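Local coordinates for protein CcbJ (Streptomyces caelestis, PDB 4HGZ) that probably transfers a methyl group from S-adenosyl-L-methionine to a nitrogen atom of its substrate, at residues 55-60 against 132-137; 67-72 against 118-123; 76-81 against 101-106; 151-156 against 164-169. All coordinates share one frame; numbering follows the deposited sequence.

Interactions 1, 2 and 4 lie in the core around the parallel part of one mixed sheet, while interaction 3 is only partly buried and joins two helices farther from the centre of the chain. Strands 66-69, 130-135 and 164-171 are neighbours, so 67-72, 132-137 and 164-169 are tied edge to edge by backbone bonds; helix 50-61 (interaction 1) and helix 146-159 (interaction 4) cover opposite faces of them. Interaction 2 adds the loop 118-123 on the face of interaction 4. Each contact centres on a phenylalanine ring: a methyl lies over its face in interactions 1 and 2, whereas approaches are oblique in interaction 3 and oblique or at the edge in interaction 4. Only in interaction 3 does a lysine contribute.

Interaction 1: 55-60 against 132-137; sequences LFVAAL and VVFAAF
Val-57 lays its CG2 methyl over one face of the Phe-134 ring, 4.0 Å from the ring centroid and 15° off the normal. The methyl is displaced toward the rim, with Phe-134 CG and CD2 as its nearest ring atoms, and the approach qualifies as a CH-pi contact. The other methyl bridges two strand residues: Val-57 CG1 stands 4.0 Å from Val-132 CG1 and 4.1 Å from Phe-134 CE2. The two branches thus divide the work, and the valine side chain crosses the phenylalanine at about a right angle. With CG of Phe-134 between the backbone N and the carbonyl carbon (chi1 71°), the ring stands up beside Val-57 and turns a face to CG2.

The arrangement is the helix-on-sheet packing of the Rossmann-like methyltransferase fold. Helix 50-61 runs nearly antiparallel to strand 130-135, the local axes being 9.3 Å apart at an angle of 160°. Val-132 and Phe-134, alternate residues of the strand, point to this helix, whereas Val-133 between them points away.

Toward the end of the helix the contact becomes less buried. Val-132 CG2 lies 3.9 Å from Leu-60 CB and also meets the backbone of Leu-60, 3.4 Å from its O atom. Leu-60 also packs on Thr-165 and Val-167 of strand 164-171, while Val-57 also packs on Val-66. Ala-58, which points away from the strand, and Ala-59 belong to a lithium site.

Interaction 2: 67-72 against 118-123; sequences LELGVG and GNFAKL
The Phe-120 ring carries Leu-69 CD2 on one face, almost exactly over its centre: the methyl is 3.5 Å from the centroid and 7° off the normal, a well-centred CH-pi contact. Leu-67 CD2 approaches obliquely, 3.8 Å from Phe-120 CE1, and the second methyl of Leu-69 extends the overlap, with CD1 at 3.9 Å from Phe-120 CE2. Helix 146-159 adds Leu-159 and Cys-152 to the surroundings of the ring.

The contact lies near the carboxyl end of strand 66-69, in the parallel part of the mixed sheet of the Rossmann-like methyltransferase fold, where the strand gives way to the glycine-bearing loop of 70-72 and the loop after strand 113-117 folds back. Leu-67 and Leu-69, alternate residues of the strand, both point at the incoming ring, which extends with CG anti to the backbone N (chi1 -177°). Asn-119 and Phe-120 are binding residues for S-adenosyl-L-homocysteine, although none is bound to this chain. The apolar contact thus joins one of them directly to the central sheet. From the other segment, Gly-72 N bonds to Glu-91, a further residue of that site.

The 118-123 segment is itself shaped by turn bonds. Asn-119 O accepts from both Lys-122 N and Leu-123 N, and an Asx turn is closed by Ala-121 N donating to Asn-119 OD1 at 2.8 Å, the donor standing 48° out of the amide plane.

Interaction 3: 76-81 against 101-106; sequences VAFPLA and REKAAA
Lys-103 NZ is hydrogen-bonded to the carbonyl oxygen of Thr-73, and the aliphatic chain leading to that ammonium lies against the ring of Phe-78. Two points of the chain make the contact: Lys-103 CE is 3.8 Å from Phe-78 CE2, and Lys-103 CB is 3.8 Å from Phe-78 CZ. The chain turns about the CG-CD bond (chi3 61°), which brings CE back to the ring after CB has already touched it. The side chains cross obliquely, and CE approaches the ring obliquely.

Beside the lysine, Phe-78 meets the helix backbone itself. Its CZ comes to 3.6 Å from Ala-104 N, an approach oblique to the ring and not a hydrogen bond. Phe-78 CE1 is 3.8 Å from Ala-104 CA, and Ala-104 CB adds a longer apolar contact at 4.1 Å from that same ring atom. The small side chain of Ala-104 probably allows the far end of the ring to lie close to the main chain. The ring is also stacked with that of His-107.

Both helices flank the sheet in the Rossmann-like methyltransferase domain: helix 77-82 follows strand 66-69, and helix 94-106 links strands 87-91 and 113-117. Phe-78 spans between them and also touches Val-113 of strand 113-117, at one edge of the sheet within this chain, while Pro-79 and Leu-80 pack against helix 50-61.

Interaction 4: 151-156 against 164-169; sequences DCMRQA and GTFVVQ
Ala-156 and Phe-166 form the close part of this contact: Ala-156 CB lies 3.6 Å from Phe-166 CD1 and 3.7 Å from CE1, meeting the ring obliquely near these two atoms. Across the ring's perimeter, at CE2, Met-153 makes a lighter contact, its CE methyl 3.9 Å from Phe-166 CE2 at the ring edge, near the ring plane, and its CG 4.1 Å from the same atom. Met-153 and Phe-166 cross at about a right angle.

The segments belong to a beta-alpha-beta crossover of the Rossmann-like fold: helix 146-159 connects the neighbouring parallel strands 130-135 and 164-171 and packs back on their sheet. Phe-166 extends from the strand with CG anti to the backbone N (chi1 175°), which carries the ring out to residues one helical turn apart. Val-133 of the adjacent strand touches both Ala-156 and Phe-166, and Met-153 also packs on Ala-243, so the apolar layer continues beyond this pair of segments.

The side of the helix bearing Asp-151, Arg-154 and Gln-155 is polar and at least partly exposed. Gln-155 uses its NE2 to bind the carbonyl oxygen of Phe-120, which ties the helix to a loop containing residues of the S-adenosyl-L-homocysteine site. Asp-151 is exposed and Arg-154 partly so; they pair along the helix in a salt bridge that adds nothing to the strand contact. Its hydrogen bond is weak, Arg-154 NH2 lying 3.1 Å from Asp-151 OD1 with an N-H...O angle of 134°.

Interaction 1: 55-60 against 132-137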
loop_
_atom_site.group_PDB
_atom_site.type_symbol
_atom_site.label_atom_id
_atom_site.label_comp_id
_atom_site.label_asym_id
_atom_site.label_seq_id
_atom_site.Cartn_x
_atom_site.Cartn_y
_atom_site.Cartn_z
ATOM N N LEU C 55 -2.133 36.716 -12.587
ATOM C CA LEU C 55 -3.502 37.164 -12.745
ATOM C C LEU C 55 -4.158 37.193 -11.364
ATOM O O LEU C 55 -4.738 38.204 -10.955
ATOM C CB LEU C 55 -4.250 36.247 -13.719
ATOM C CG LEU C 55 -3.843 36.355 -15.207
ATOM C CD1 LEU C 55 -4.184 35.088 -16.026
ATOM C CD2 LEU C 55 -4.458 37.592 -15.867
ATOM N N PHE C 56 -4.023 36.093 -10.632
ATOM C CA PHE C 56 -4.597 35.999 -9.298
ATOM C C PHE C 56 -4.201 37.178 -8.424
ATOM O O PHE C 56 -5.061 37.874 -7.893
ATOM C CB PHE C 56 -4.192 34.695 -8.620
ATOM C CG PHE C 56 -4.937 34.428 -7.349
ATOM C CD1 PHE C 56 -6.103 33.692 -7.361
ATOM C CD2 PHE C 56 -4.470 34.910 -6.143
ATOM C CE1 PHE C 56 -6.792 33.452 -6.192
ATOM C CE2 PHE C 56 -5.156 34.673 -4.967
ATOM C CZ PHE C 56 -6.319 33.949 -4.993
ATOM N N VAL C 57 -2.898 37.402 -8.266
ATOM C CA VAL C 57 -2.421 38.515 -7.447
ATOM C C VAL C 57 -2.892 39.871 -7.994
ATOM O O VAL C 57 -3.445 40.686 -7.250
ATOM C CB VAL C 57 -0.892 38.482 -7.271
ATOM C CG1 VAL C 57 -0.402 39.770 -6.666
ATOM C CG2 VAL C 57 -0.494 37.310 -6.391
ATOM N N ALA C 58 -2.700 40.095 -9.294
ATOM C CA ALA C 58 -3.190 41.316 -9.956
ATOM C C ALA C 58 -4.635 41.646 -9.588
ATOM O O ALA C 58 -4.941 42.784 -9.230
ATOM C CB ALA C 58 -3.056 41.200 -11.463
ATOM N N ALA C 59 -5.521 40.658 -9.681
ATOM C CA ALA C 59 -6.935 40.873 -9.358
ATOM C C ALA C 59 -7.119 41.419 -7.947
ATOM O O ALA C 59 -8.101 42.102 -7.663
ATOM C CB ALA C 59 -7.749 39.583 -9.551
ATOM N N LEU C 60 -6.166 41.116 -7.068
ATOM C CA LEU C 60 -6.201 41.598 -5.693
ATOM C C LEU C 60 -5.373 42.868 -5.499
ATOM O O LEU C 60 -5.404 43.470 -4.430
ATOM C CB LEU C 60 -5.663 40.525 -4.752
ATOM C CG LEU C 60 -6.525 39.283 -4.530
ATOM C CD1 LEU C 60 -5.712 38.204 -3.828
ATOM C CD2 LEU C 60 -7.775 39.621 -3.726
ATOM N N VAL C 132 -0.820 43.731 -1.687
ATOM C CA VAL C 132 -0.773 42.286 -1.593
ATOM C C VAL C 132 0.638 41.848 -1.233
ATOM O O VAL C 132 1.613 42.296 -1.842
ATOM C CB VAL C 132 -1.131 41.645 -2.933
ATOM C CG1 VAL C 132 -1.174 40.128 -2.807
ATOM C CG2 VAL C 132 -2.442 42.187 -3.437
ATOM N N VAL C 133 0.756 40.978 -0.237
ATOM C CA VAL C 133 2.036 40.339 0.038
ATOM C C VAL C 133 1.820 38.872 -0.247
ATOM O O VAL C 133 0.836 38.291 0.225
ATOM C CB VAL C 133 2.460 40.505 1.500
ATOM C CG1 VAL C 133 3.755 39.799 1.736
ATOM C CG2 VAL C 133 2.576 41.990 1.868
ATOM N N PHE C 134 2.697 38.262 -1.036
ATOM C CA PHE C 134 2.482 36.856 -1.345
ATOM C C PHE C 134 3.728 36.014 -1.340
ATOM O O PHE C 134 4.851 36.511 -1.485
ATOM C CB PHE C 134 1.719 36.657 -2.659
ATOM C CG PHE C 134 2.509 36.991 -3.889
ATOM C CD1 PHE C 134 3.112 35.986 -4.636
ATOM C CD2 PHE C 134 2.620 38.304 -4.326
ATOM C CE1 PHE C 134 3.835 36.287 -5.789
ATOM C CE2 PHE C 134 3.336 38.616 -5.484
ATOM C CZ PHE C 134 3.946 37.608 -6.211
ATOM N N ALA C 135 3.491 34.716 -1.201
ATOM C CA ALA C 135 4.542 33.743 -1.103
ATOM C C ALA C 135 4.108 32.486 -1.849
ATOM O O ALA C 135 3.315 31.705 -1.354
ATOM C CB ALA C 135 4.811 33.443 0.351
ATOM N N ALA C 136 4.646 32.302 -3.044
ATOM C CA ALA C 136 4.274 31.195 -3.909
ATOM C C ALA C 136 5.081 29.924 -3.644
ATOM O O ALA C 136 6.058 29.930 -2.905
ATOM C CB ALA C 136 4.415 31.610 -5.356
ATOM N N PHE C 137 4.637 28.827 -4.244
ATOM C CA PHE C 137 5.313 27.535 -4.151
ATOM C C PHE C 137 6.141 27.318 -2.881
ATOM O O PHE C 137 7.371 27.323 -2.919
ATOM C CB PHE C 137 6.175 27.294 -5.391
ATOM C CG PHE C 137 6.457 25.841 -5.650
ATOM C CD1 PHE C 137 5.451 24.886 -5.486
ATOM C CD2 PHE C 137 7.717 25.420 -6.071
ATOM C CE1 PHE C 137 5.694 23.529 -5.731
ATOM C CE2 PHE C 137 7.971 24.061 -6.317
ATOM C CZ PHE C 137 6.955 23.113 -6.149
#

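Interaction 2: 67-72 against 118-123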
loop_
_atom_site.group_PDB
_atom_site.type_symbol
_atom_site.label_atom_id
_atom_site.label_comp_id
_atom_site.label_asym_id
_atom_site.label_seq_id
_atom_site.Cartn_x
_atom_site.Cartn_y
_atom_site.Cartn_z
ATOM N N LEU C 67 4.288 42.883 -2.925
ATOM C CA LEU C 67 5.563 42.363 -2.468
ATOM C C LEU C 67 5.565 40.849 -2.603
ATOM O O LEU C 67 4.705 40.182 -2.035
ATOM C CB LEU C 67 5.771 42.743 -1.006
ATOM C CG LEU C 67 7.098 42.344 -0.366
ATOM C CD1 LEU C 67 8.173 43.342 -0.749
ATOM C CD2 LEU C 67 6.958 42.269 1.149
ATOM N N GLU C 68 6.511 40.305 -3.367
ATOM C CA GLU C 68 6.670 38.863 -3.431
ATOM C C GLU C 68 7.805 38.393 -2.520
ATOM O O GLU C 68 8.959 38.765 -2.706
ATOM C CB GLU C 68 6.902 38.345 -4.861
ATOM C CG GLU C 68 7.003 36.808 -4.862
ATOM C CD GLU C 68 7.216 36.167 -6.231
ATOM O OE1 GLU C 68 7.407 36.897 -7.228
ATOM O OE2 GLU C 68 7.201 34.910 -6.295
ATOM N N LEU C 69 7.466 37.579 -1.526
ATOM C CA LEU C 69 8.470 36.929 -0.715
ATOM C C LEU C 69 8.986 35.722 -1.489
ATOM O O LEU C 69 8.202 34.884 -1.914
ATOM C CB LEU C 69 7.856 36.462 0.593
ATOM C CG LEU C 69 7.177 37.539 1.425
ATOM C CD1 LEU C 69 6.776 36.977 2.774
ATOM C CD2 LEU C 69 8.119 38.702 1.608
ATOM N N GLY C 70 10.298 35.640 -1.686
ATOM C CA GLY C 70 10.901 34.510 -2.390
ATOM C C GLY C 70 10.693 34.606 -3.878
ATOM O O GLY C 70 10.160 33.695 -4.503
ATOM N N VAL C 71 11.129 35.717 -4.450
ATOM C CA VAL C 71 10.829 36.047 -5.836
ATOM C C VAL C 71 11.712 35.299 -6.837
ATOM O O VAL C 71 11.488 35.371 -8.042
ATOM C CB VAL C 71 10.978 37.563 -6.038
ATOM C CG1 VAL C 71 12.438 37.967 -5.862
ATOM C CG2 VAL C 71 10.429 38.003 -7.382
ATOM N N GLY C 72 12.717 34.580 -6.346
ATOM C CA GLY C 72 13.588 33.786 -7.225
ATOM C C GLY C 72 14.084 34.547 -8.448
ATOM O O GLY C 72 14.657 35.627 -8.322
ATOM N N GLY C 118 17.866 40.201 0.283
ATOM C CA GLY C 118 17.930 40.069 1.722
ATOM C C GLY C 118 17.020 39.034 2.342
ATOM O O GLY C 118 16.214 38.393 1.674
ATOM N N ASN C 119 17.177 38.871 3.644
ATOM C CA ASN C 119 16.340 38.005 4.441
ATOM C C ASN C 119 15.173 38.845 4.920
ATOM O O ASN C 119 15.364 39.890 5.548
ATOM C CB ASN C 119 17.155 37.437 5.609
ATOM C CG ASN C 119 16.293 36.957 6.758
ATOM O OD1 ASN C 119 15.068 36.895 6.658
ATOM N ND2 ASN C 119 16.939 36.611 7.868
ATOM N N PHE C 120 13.964 38.403 4.589
ATOM C CA PHE C 120 12.776 39.206 4.839
ATOM C C PHE C 120 12.665 39.654 6.292
ATOM O O PHE C 120 12.241 40.772 6.579
ATOM C CB PHE C 120 11.522 38.436 4.442
ATOM C CG PHE C 120 10.259 39.221 4.614
ATOM C CD1 PHE C 120 10.132 40.480 4.048
ATOM C CD2 PHE C 120 9.195 38.699 5.335
ATOM C CE1 PHE C 120 8.969 41.206 4.201
ATOM C CE2 PHE C 120 8.024 39.420 5.492
ATOM C CZ PHE C 120 7.907 40.677 4.925
ATOM N N ALA C 121 13.041 38.771 7.204
ATOM C CA ALA C 121 12.851 39.010 8.620
ATOM C C ALA C 121 13.667 40.209 9.094
ATOM O O ALA C 121 13.349 40.817 10.116
ATOM C CB ALA C 121 13.210 37.760 9.414
ATOM N N LYS C 122 14.707 40.553 8.335
ATOM C CA LYS C 122 15.663 41.577 8.754
ATOM C C LYS C 122 15.611 42.836 7.909
ATOM O O LYS C 122 16.098 43.884 8.329
ATOM C CB LYS C 122 17.087 41.013 8.766
ATOM C CG LYS C 122 17.359 40.121 9.959
ATOM C CD LYS C 122 18.516 39.169 9.722
ATOM C CE LYS C 122 18.767 38.353 10.987
ATOM N NZ LYS C 122 19.737 37.255 10.782
ATOM N N LEU C 123 15.031 42.739 6.718
ATOM C CA LEU C 123 14.931 43.903 5.832
ATOM C C LEU C 123 14.004 44.974 6.373
ATOM O O LEU C 123 12.908 44.686 6.833
ATOM C CB LEU C 123 14.471 43.495 4.437
ATOM C CG LEU C 123 15.607 43.080 3.513
ATOM C CD1 LEU C 123 15.135 41.998 2.561
ATOM C CD2 LEU C 123 16.114 44.280 2.764
#

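Interaction 3: 76-81 against 101-106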
loop_
_atom_site.group_PDB
_atom_site.type_symbol
_atom_site.label_atom_id
_atom_site.label_comp_id
_atom_site.label_asym_id
_atom_site.label_seq_id
_atom_site.Cartn_x
_atom_site.Cartn_y
_atom_site.Cartn_z
ATOM N N VAL C 76 6.956 34.603 -11.171
ATOM C CA VAL C 76 5.675 35.277 -11.023
ATOM C C VAL C 76 5.788 36.789 -11.252
ATOM O O VAL C 76 4.849 37.424 -11.728
ATOM C CB VAL C 76 5.087 35.026 -9.621
ATOM C CG1 VAL C 76 3.653 35.524 -9.540
ATOM C CG2 VAL C 76 5.167 33.537 -9.267
ATOM N N ALA C 77 6.943 37.360 -10.925
ATOM C CA ALA C 77 7.138 38.811 -10.977
ATOM C C ALA C 77 7.037 39.386 -12.391
ATOM O O ALA C 77 6.411 40.422 -12.604
ATOM C CB ALA C 77 8.470 39.209 -10.323
ATOM N N PHE C 78 7.636 38.715 -13.363
ATOM C CA PHE C 78 7.581 39.235 -14.724
ATOM C C PHE C 78 6.189 39.151 -15.360
ATOM O O PHE C 78 5.729 40.108 -15.989
ATOM C CB PHE C 78 8.654 38.586 -15.599
ATOM C CG PHE C 78 10.040 38.992 -15.220
ATOM C CD1 PHE C 78 10.440 40.313 -15.348
ATOM C CD2 PHE C 78 10.933 38.074 -14.708
ATOM C CE1 PHE C 78 11.709 40.700 -14.987
ATOM C CE2 PHE C 78 12.201 38.460 -14.344
ATOM C CZ PHE C 78 12.591 39.770 -14.488
ATOM N N PRO C 79 5.517 38.001 -15.218
ATOM C CA PRO C 79 4.120 38.002 -15.621
ATOM C C PRO C 79 3.338 39.088 -14.888
ATOM O O PRO C 79 2.437 39.683 -15.463
ATOM C CB PRO C 79 3.648 36.609 -15.213
ATOM C CG PRO C 79 4.858 35.769 -15.441
ATOM C CD PRO C 79 6.031 36.635 -15.025
ATOM N N LEU C 80 3.677 39.360 -13.633
ATOM C CA LEU C 80 3.026 40.472 -12.951
ATOM C C LEU C 80 3.305 41.776 -13.682
ATOM O O LEU C 80 2.418 42.612 -13.863
ATOM C CB LEU C 80 3.471 40.573 -11.497
ATOM C CG LEU C 80 2.531 39.829 -10.541
ATOM C CD1 LEU C 80 3.118 39.719 -9.140
ATOM C CD2 LEU C 80 1.152 40.504 -10.499
ATOM N N ALA C 81 4.549 41.941 -14.111
ATOM C CA ALA C 81 4.965 43.192 -14.713
ATOM C C ALA C 81 4.251 43.380 -16.041
ATOM O O ALA C 81 4.023 44.510 -16.466
ATOM C CB ALA C 81 6.485 43.230 -14.882
ATOM N N ARG C 101 17.808 40.563 -11.760
ATOM C CA ARG C 101 18.230 41.904 -12.161
ATOM C C ARG C 101 18.615 41.954 -13.626
ATOM O O ARG C 101 18.302 42.906 -14.335
ATOM C CB ARG C 101 19.419 42.358 -11.330
ATOM C CG ARG C 101 19.079 42.795 -9.927
ATOM C CD ARG C 101 20.071 43.836 -9.473
ATOM N NE ARG C 101 19.888 44.212 -8.080
ATOM C CZ ARG C 101 20.698 43.820 -7.111
ATOM N NH1 ARG C 101 21.728 43.041 -7.399
ATOM N NH2 ARG C 101 20.480 44.206 -5.864
ATOM N N GLU C 102 19.316 40.922 -14.068
ATOM C CA GLU C 102 19.761 40.828 -15.446
ATOM C C GLU C 102 18.552 40.755 -16.377
ATOM O O GLU C 102 18.415 41.553 -17.300
ATOM C CB GLU C 102 20.635 39.586 -15.601
ATOM C CG GLU C 102 21.511 39.556 -16.835
ATOM C CD GLU C 102 22.445 38.352 -16.844
ATOM O OE1 GLU C 102 22.463 37.598 -15.843
ATOM O OE2 GLU C 102 23.160 38.161 -17.854
ATOM N N LYS C 103 17.674 39.794 -16.120
ATOM C CA LYS C 103 16.449 39.632 -16.900
ATOM C C LYS C 103 15.595 40.898 -16.890
ATOM O O LYS C 103 15.024 41.281 -17.914
ATOM C CB LYS C 103 15.648 38.434 -16.389
ATOM C CG LYS C 103 16.269 37.096 -16.767
ATOM C CD LYS C 103 15.776 35.955 -15.888
ATOM C CE LYS C 103 14.279 35.757 -16.003
ATOM N NZ LYS C 103 13.840 34.515 -15.306
ATOM N N ALA C 104 15.522 41.550 -15.736
ATOM C CA ALA C 104 14.765 42.787 -15.606
ATOM C C ALA C 104 15.279 43.847 -16.576
ATOM O O ALA C 104 14.495 44.568 -17.190
ATOM C CB ALA C 104 14.818 43.300 -14.170
ATOM N N ALA C 105 16.600 43.939 -16.707
ATOM C CA ALA C 105 17.206 44.935 -17.588
ATOM C C ALA C 105 16.736 44.719 -19.009
ATOM O O ALA C 105 16.533 45.672 -19.753
ATOM C CB ALA C 105 18.729 44.867 -17.529
ATOM N N ALA C 106 16.558 43.457 -19.375
ATOM C CA ALA C 106 16.231 43.098 -20.747
ATOM C C ALA C 106 14.727 42.971 -20.988
ATOM O O ALA C 106 14.296 42.758 -22.115
ATOM C CB ALA C 106 16.941 41.805 -21.133
#

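Interaction 4: 151-156 against 164-169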
loop_
_atom_site.group_PDB
_atom_site.type_symbol
_atom_site.label_atom_id
_atom_site.label_comp_id
_atom_site.label_asym_id
_atom_site.label_seq_id
_atom_site.Cartn_x
_atom_site.Cartn_y
_atom_site.Cartn_z
ATOM N N ASP C 151 5.851 34.633 12.789
ATOM C CA ASP C 151 6.528 35.930 12.692
ATOM C C ASP C 151 6.442 36.467 11.277
ATOM O O ASP C 151 6.138 37.638 11.064
ATOM C CB ASP C 151 7.995 35.828 13.099
ATOM C CG ASP C 151 8.171 35.592 14.585
ATOM O OD1 ASP C 151 7.160 35.645 15.313
ATOM O OD2 ASP C 151 9.321 35.359 15.027
ATOM N N CYS C 152 6.714 35.606 10.301
ATOM C CA CYS C 152 6.686 36.035 8.922
ATOM C C CYS C 152 5.293 36.549 8.549
ATOM O O CYS C 152 5.144 37.643 7.984
ATOM C CB CYS C 152 7.098 34.900 8.001
ATOM S SG CYS C 152 7.012 35.334 6.258
ATOM N N MET C 153 4.269 35.771 8.879
ATOM C CA MET C 153 2.904 36.193 8.578
ATOM C C MET C 153 2.650 37.560 9.186
ATOM O O MET C 153 2.017 38.423 8.566
ATOM C CB MET C 153 1.882 35.166 9.091
ATOM C CG MET C 153 2.142 33.740 8.580
ATOM S SD MET C 153 0.933 32.524 9.134
ATOM C CE MET C 153 -0.278 32.726 7.843
ATOM N N ARG C 154 3.176 37.764 10.393
ATOM C CA ARG C 154 2.983 39.020 11.102
ATOM C C ARG C 154 3.671 40.211 10.427
ATOM O O ARG C 154 3.062 41.266 10.275
ATOM C CB ARG C 154 3.390 38.891 12.565
ATOM C CG ARG C 154 3.208 40.172 13.375
ATOM C CD ARG C 154 3.058 39.858 14.864
ATOM N NE ARG C 154 4.026 38.857 15.316
ATOM C CZ ARG C 154 3.748 37.870 16.165
ATOM N NH1 ARG C 154 2.520 37.726 16.661
ATOM N NH2 ARG C 154 4.699 37.011 16.513
ATOM N N GLN C 155 4.920 40.052 10.000
ATOM C CA GLN C 155 5.583 41.135 9.270
ATOM C C GLN C 155 4.799 41.485 8.023
ATOM O O GLN C 155 4.713 42.650 7.634
ATOM C CB GLN C 155 6.982 40.741 8.834
ATOM C CG GLN C 155 7.934 40.365 9.932
ATOM C CD GLN C 155 9.274 39.967 9.362
ATOM O OE1 GLN C 155 9.802 38.898 9.667
ATOM N NE2 GLN C 155 9.817 40.813 8.499
ATOM N N ALA C 156 4.237 40.463 7.385
ATOM C CA ALA C 156 3.478 40.674 6.166
ATOM C C ALA C 156 2.205 41.432 6.482
ATOM O O ALA C 156 1.792 42.304 5.719
ATOM C CB ALA C 156 3.159 39.357 5.492
ATOM N N GLY C 164 -5.587 45.374 2.424
ATOM C CA GLY C 164 -4.618 44.540 1.717
ATOM C C GLY C 164 -4.791 43.084 2.099
ATOM O O GLY C 164 -5.401 42.778 3.132
ATOM N N THR C 165 -4.245 42.185 1.280
ATOM C CA THR C 165 -4.307 40.757 1.566
ATOM C C THR C 165 -2.949 40.073 1.522
ATOM O O THR C 165 -2.030 40.519 0.825
ATOM C CB THR C 165 -5.208 40.016 0.562
ATOM O OG1 THR C 165 -4.693 40.204 -0.762
ATOM C CG2 THR C 165 -6.633 40.532 0.630
ATOM N N PHE C 166 -2.856 38.962 2.250
ATOM C CA PHE C 166 -1.668 38.115 2.282
ATOM C C PHE C 166 -2.015 36.774 1.653
ATOM O O PHE C 166 -2.955 36.106 2.077
ATOM C CB PHE C 166 -1.238 37.914 3.732
ATOM C CG PHE C 166 -0.090 36.963 3.909
ATOM C CD1 PHE C 166 1.140 37.226 3.338
ATOM C CD2 PHE C 166 -0.229 35.826 4.687
ATOM C CE1 PHE C 166 2.217 36.352 3.517
ATOM C CE2 PHE C 166 0.840 34.954 4.875
ATOM C CZ PHE C 166 2.070 35.220 4.281
ATOM N N VAL C 167 -1.251 36.378 0.643
ATOM C CA VAL C 167 -1.572 35.200 -0.146
ATOM C C VAL C 167 -0.416 34.226 -0.116
ATOM O O VAL C 167 0.706 34.599 -0.433
ATOM C CB VAL C 167 -1.817 35.582 -1.622
ATOM C CG1 VAL C 167 -2.133 34.341 -2.446
ATOM C CG2 VAL C 167 -2.934 36.603 -1.733
ATOM N N VAL C 168 -0.688 32.981 0.257
ATOM C CA VAL C 168 0.330 31.938 0.263
ATOM C C VAL C 168 -0.159 30.751 -0.546
ATOM O O VAL C 168 -1.356 30.506 -0.647
ATOM C CB VAL C 168 0.638 31.404 1.695
ATOM C CG1 VAL C 168 0.969 32.535 2.637
ATOM C CG2 VAL C 168 -0.529 30.641 2.227
ATOM N N GLN C 169 0.779 30.010 -1.107
ATOM C CA GLN C 169 0.483 28.783 -1.776
ATOM C C GLN C 169 1.384 27.737 -1.176
ATOM O O GLN C 169 2.607 27.843 -1.266
ATOM C CB GLN C 169 0.788 28.926 -3.260
ATOM C CG GLN C 169 0.802 27.611 -4.027
ATOM C CD GLN C 169 1.232 27.809 -5.451
ATOM O OE1 GLN C 169 2.319 28.338 -5.725
ATOM N NE2 GLN C 169 0.370 27.411 -6.380
#